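Long-range contacts in mandelate racemase/muconate lactonizing enzyme family protein (Bradyrhizobium sp. ORS 278, PDB 3TOY), which belongs to the mandelate racemase/muconate lactonizing enzyme family of the enolase superfamily, with an N-terminal capping domain and a barrel domain: residues His71-Ala76 and Ile322-Ser327; Val58-Thr63 and Ser128-Ala133. One frame throughout, in Å; residues are numbered along the deposited sequence.

Interaction 1: residues His71-Ala76 and Ile322-Ser327; sequences HSYLFA and ILPEAS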
# COMPACT_ATOMS: atom_id res chain seq x y z
N HIS A 71 4.98 33.37 34.50
CA HIS A 71 3.63 32.97 34.79
C HIS A 71 3.06 32.15 33.63
O HIS A 71 3.42 32.38 32.47
CB HIS A 71 2.72 34.18 34.95
CG HIS A 71 3.22 35.21 35.93
ND1 HIS A 71 3.16 35.02 37.30
CD2 HIS A 71 3.75 36.43 35.74
CE1 HIS A 71 3.65 36.08 37.91
NE2 HIS A 71 4.01 36.96 36.99
N SER A 72 2.15 31.24 33.94
CA SER A 72 1.32 30.58 32.94
C SER A 72 0.12 30.04 33.67
O SER A 72 0.11 30.03 34.91
CB SER A 72 2.12 29.44 32.29
OG SER A 72 2.25 28.37 33.21
N TYR A 73 -0.91 29.61 32.96
CA TYR A 73 -2.00 28.89 33.62
C TYR A 73 -2.46 27.68 32.81
O TYR A 73 -2.25 27.59 31.57
CB TYR A 73 -3.21 29.81 33.91
CG TYR A 73 -4.02 30.16 32.68
CD1 TYR A 73 -5.10 29.37 32.28
CD2 TYR A 73 -3.70 31.27 31.91
CE1 TYR A 73 -5.84 29.68 31.13
CE2 TYR A 73 -4.42 31.59 30.77
CZ TYR A 73 -5.48 30.78 30.38
OH TYR A 73 -6.19 31.10 29.26
N LEU A 74 -3.08 26.75 33.52
CA LEU A 74 -3.72 25.57 32.96
C LEU A 74 -5.22 25.65 33.20
O LEU A 74 -5.66 26.03 34.29
CB LEU A 74 -3.19 24.32 33.66
CG LEU A 74 -1.69 24.11 33.61
CD1 LEU A 74 -1.32 22.91 34.47
CD2 LEU A 74 -1.20 23.92 32.17
N PHE A 75 -6.00 25.33 32.16
CA PHE A 75 -7.42 25.00 32.34
C PHE A 75 -7.46 23.55 32.73
O PHE A 75 -6.88 22.70 32.03
CB PHE A 75 -8.21 25.23 31.05
CG PHE A 75 -9.62 24.71 31.11
CD1 PHE A 75 -10.58 25.35 31.89
CD2 PHE A 75 -10.00 23.59 30.37
CE1 PHE A 75 -11.87 24.88 31.93
CE2 PHE A 75 -11.29 23.12 30.42
CZ PHE A 75 -12.23 23.76 31.20
N ALA A 76 -8.14 23.25 33.84
CA ALA A 76 -8.03 21.93 34.43
C ALA A 76 -9.22 21.02 34.14
O ALA A 76 -9.24 19.86 34.59
CB ALA A 76 -7.81 22.05 35.95
N ILE A 322 -8.08 26.74 23.09
CA ILE A 322 -8.14 27.65 24.23
C ILE A 322 -6.79 28.29 24.59
O ILE A 322 -5.97 28.54 23.71
CB ILE A 322 -8.86 27.01 25.45
CG1 ILE A 322 -8.04 25.84 26.00
CG2 ILE A 322 -10.25 26.60 25.06
CD1 ILE A 322 -8.70 25.14 27.17
N LEU A 323 -6.57 28.63 25.86
CA LEU A 323 -5.36 29.40 26.21
C LEU A 323 -5.04 30.47 25.14
O LEU A 323 -3.94 30.50 24.57
CB LEU A 323 -4.15 28.47 26.43
CG LEU A 323 -3.98 27.86 27.84
CD1 LEU A 323 -5.11 26.89 28.19
CD2 LEU A 323 -2.63 27.18 28.01
N PRO A 324 -6.01 31.35 24.87
CA PRO A 324 -5.85 32.32 23.78
C PRO A 324 -4.70 33.29 24.00
O PRO A 324 -4.11 33.77 23.03
CB PRO A 324 -7.18 33.08 23.77
CG PRO A 324 -7.77 32.84 25.10
CD PRO A 324 -7.30 31.50 25.56
N GLU A 325 -4.36 33.58 25.25
CA GLU A 325 -3.29 34.55 25.48
C GLU A 325 -1.93 34.06 24.98
O GLU A 325 -1.18 34.79 24.29
CB GLU A 325 -3.22 34.94 26.97
CG GLU A 325 -4.57 35.44 27.51
CD GLU A 325 -5.48 34.32 28.03
OE1 GLU A 325 -5.10 33.12 27.98
OE2 GLU A 325 -6.59 34.64 28.49
N ALA A 326 -1.60 32.83 25.34
CA ALA A 326 -0.32 32.25 24.97
C ALA A 326 -0.38 31.81 23.50
O ALA A 326 0.60 31.90 22.79
CB ALA A 326 0.01 31.07 25.87
N SER A 327 -1.55 31.36 23.06
CA SER A 327 -1.71 30.94 21.66
C SER A 327 -1.39 32.07 20.69
O SER A 327 -0.84 31.85 19.62
CB SER A 327 -3.12 30.41 21.42
OG SER A 327 -3.32 29.22 22.15
O HOH W 1 -8.36 29.47 28.20
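Tyr73 reaches from strand 69-75 across to the start of helix 324-330, where its hydroxyl donates a hydrogen bond to the Glu325 carboxylate, OH to OE1 2.6 Å. The bond arrives in the plane of the phenol ring, at its edge, and uses the syn lone pair of OE1. Ring and carboxylate planes stand 73° apart, the two side chains crossing nearly at right angles; the bend in the glutamate at chi2 (88°) brings its carboxylate round to the hydroxyl. A water also donates to Tyr73 OH, at 2.9 Å and likewise in the ring plane, and weakly accepts from Leu323 N. The phenolic oxygen thus gives one bond, to Glu325, and receives one, from the water, both near the ring plane, which probably limits rotation of the hydroxyl out of that plane. Leu323 runs antiparallel beside the tyrosine side chain, its CD1 4.1 Å from Tyr73 CE1 and its CD2 3.6 Å from the backbone Tyr73 O. The contact joins two domains: the strand belongs to the antiparallel sheet of the N-terminal capping domain, while Leu323, at the N-cap position, precedes a short helix of the barrel domain, the two-domain plan of the enolase superfamily. Further along the strand, Phe75 points toward the 322-327 segment, and the terminal methyl of Ile322 comes up obliquely to the ring, Ile322 CD1 to Phe75 CD2 3.8 Å. The same methyl lies 3.9 Å from Phe75 CB, and the two side chains cross at about a right angle. Phe345 stacks on the Phe75 ring, while the backbone N of Ile322 is hydrogen-bonded to Glu341.

Interaction 2: residues Val58-Thr63 and Ser128-Ala133; sequences VLIDVT and SGLDMA
Ile60 and Val62, two residues apart on strand 50-64, project toward helix 122-142 and fit around the small residues Gly129 and Ala133. One bump is the end of Ile60, which enters the hollow at Gly129: Ile60 CD1 lies 3.7 Å from Gly129 CA and equally far from Gly129 C. The glycine leaves the helix backbone bare here, and the methyl lies against it. With CG1 anti to its carbonyl carbon (chi1 -62°) and an extended chi2, the isoleucine sends one branch to the glycine and leaves CG2 beside Ala133, 4.1 Å from its CB. One turn along the helix from Gly129, the Ala133 methyl is the answering bump. It sits near both strand residues, and tightest against Val62, whose CG2 is 3.6 Å from Ala133 CB. Leu130 closes in on Val62, bringing CD2 to 4.1 Å from Val62 CG2 as the two side chains cross at roughly a right angle. No hydrogen bond spans the buried interface, where apolar side chains meet each other and bare helix backbone. The axes of the two short segments approach to 8.4 Å, at 52° between their N-to-C directions. Such packing of a helix on one face of an antiparallel sheet is the core of the N-terminal alpha+beta capping domain of the enolase superfamily.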
# COMPACT_ATOMS: atom_id res chain seq x y z
N VAL A 58 -5.23 26.40 37.10
CA VAL A 58 -4.03 26.33 37.93
C VAL A 58 -3.10 27.44 37.47
O VAL A 58 -2.71 27.49 36.30
CB VAL A 58 -3.32 24.97 37.83
CG1 VAL A 58 -1.95 24.99 38.54
CG2 VAL A 58 -4.21 23.85 38.37
N LEU A 59 -2.75 28.35 38.38
CA LEU A 59 -1.90 29.49 38.06
C LEU A 59 -0.50 29.19 38.53
O LEU A 59 -0.29 28.84 39.69
CB LEU A 59 -2.44 30.76 38.74
CG LEU A 59 -3.95 30.98 38.63
CD1 LEU A 59 -4.38 32.28 39.35
CD2 LEU A 59 -4.38 31.01 37.14
N ILE A 60 0.46 29.32 37.62
CA ILE A 60 1.81 28.82 37.84
C ILE A 60 2.75 30.00 37.88
O ILE A 60 2.71 30.87 37.01
CB ILE A 60 2.23 27.84 36.69
CG1 ILE A 60 1.30 26.62 36.67
CG2 ILE A 60 3.69 27.47 36.77
CD1 ILE A 60 1.60 25.56 35.54
N ASP A 61 3.60 30.02 38.90
CA ASP A 61 4.63 31.05 39.04
C ASP A 61 5.99 30.41 39.15
O ASP A 61 6.22 29.56 40.01
CB ASP A 61 4.37 31.91 40.28
CG ASP A 61 3.04 32.60 40.23
OD1 ASP A 61 2.75 33.28 39.23
OD2 ASP A 61 2.26 32.47 41.19
N VAL A 62 6.90 30.83 38.30
CA VAL A 62 8.25 30.31 38.36
C VAL A 62 9.19 31.46 38.71
O VAL A 62 9.47 32.32 37.88
CB VAL A 62 8.68 29.67 37.01
CG1 VAL A 62 10.16 29.25 37.07
CG2 VAL A 62 7.78 28.47 36.67
N THR A 63 9.69 31.47 39.94
CA THR A 63 10.53 32.57 40.39
C THR A 63 11.95 32.30 39.92
O THR A 63 12.40 31.15 39.91
CB THR A 63 10.52 32.72 41.94
OG1 THR A 63 11.03 31.53 42.53
CG2 THR A 63 9.11 32.96 42.45
N SER A 128 3.84 21.01 30.57
CA SER A 128 3.60 22.02 29.53
C SER A 128 3.38 23.37 30.21
O SER A 128 3.77 24.39 29.68
CB SER A 128 2.37 21.66 28.70
OG SER A 128 2.56 20.37 28.08
N GLY A 129 2.74 23.34 31.38
CA GLY A 129 2.48 24.58 32.13
C GLY A 129 3.79 25.22 32.52
O GLY A 129 3.94 26.44 32.40
N LEU A 130 4.73 24.41 32.99
CA LEU A 130 6.07 24.88 33.35
C LEU A 130 6.78 25.47 32.15
O LEU A 130 7.37 26.55 32.21
CB LEU A 130 6.91 23.77 34.00
CG LEU A 130 6.46 23.38 35.42
CD1 LEU A 130 6.99 22.05 35.90
CD2 LEU A 130 6.83 24.52 36.42
N ASP A 131 6.74 24.76 31.03
CA ASP A 131 7.38 25.26 29.83
C ASP A 131 6.88 26.66 29.45
O ASP A 131 7.67 27.54 29.09
CB ASP A 131 7.20 24.28 28.65
CG ASP A 131 7.90 24.76 27.39
OD1 ASP A 131 9.11 24.49 27.24
OD2 ASP A 131 7.23 25.42 26.57
N MET A 132 5.58 26.87 29.49
CA MET A 132 5.02 28.19 29.12
C MET A 132 5.54 29.27 30.08
O MET A 132 5.90 30.38 29.66
CB MET A 132 3.49 28.17 29.16
CG MET A 132 2.84 27.52 27.93
SD MET A 132 1.06 27.62 27.97
CE MET A 132 0.68 26.29 29.10
N ALA A 133 5.56 28.95 31.37
CA ALA A 133 6.05 29.90 32.36
C ALA A 133 7.54 30.20 32.15
O ALA A 133 7.97 31.34 32.33
CB ALA A 133 5.77 29.39 33.77

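Both interactions are buried, and they share one antiparallel sheet through its neighbouring strands 50-64 and 69-75. Interaction 2 stays within the N-terminal domain and has only apolar side chains in contact, whereas interaction 1 joins that domain to the barrel domain and adds a hydrogen bond and a water to its hydrophobic contacts; it also lies closer to the centre of the chain. The two are tied together directly. Ser72 OG probably hydrogen-bonds Gly129 O at 2.7 Å, and His71 ND1 does likewise with Asp61 OD1 at 2.6 Å. Met132 and Leu323 touch as well, CE to CD2 3.6 Å, so helix 122-142 meets both the sheet and the segment 322-327.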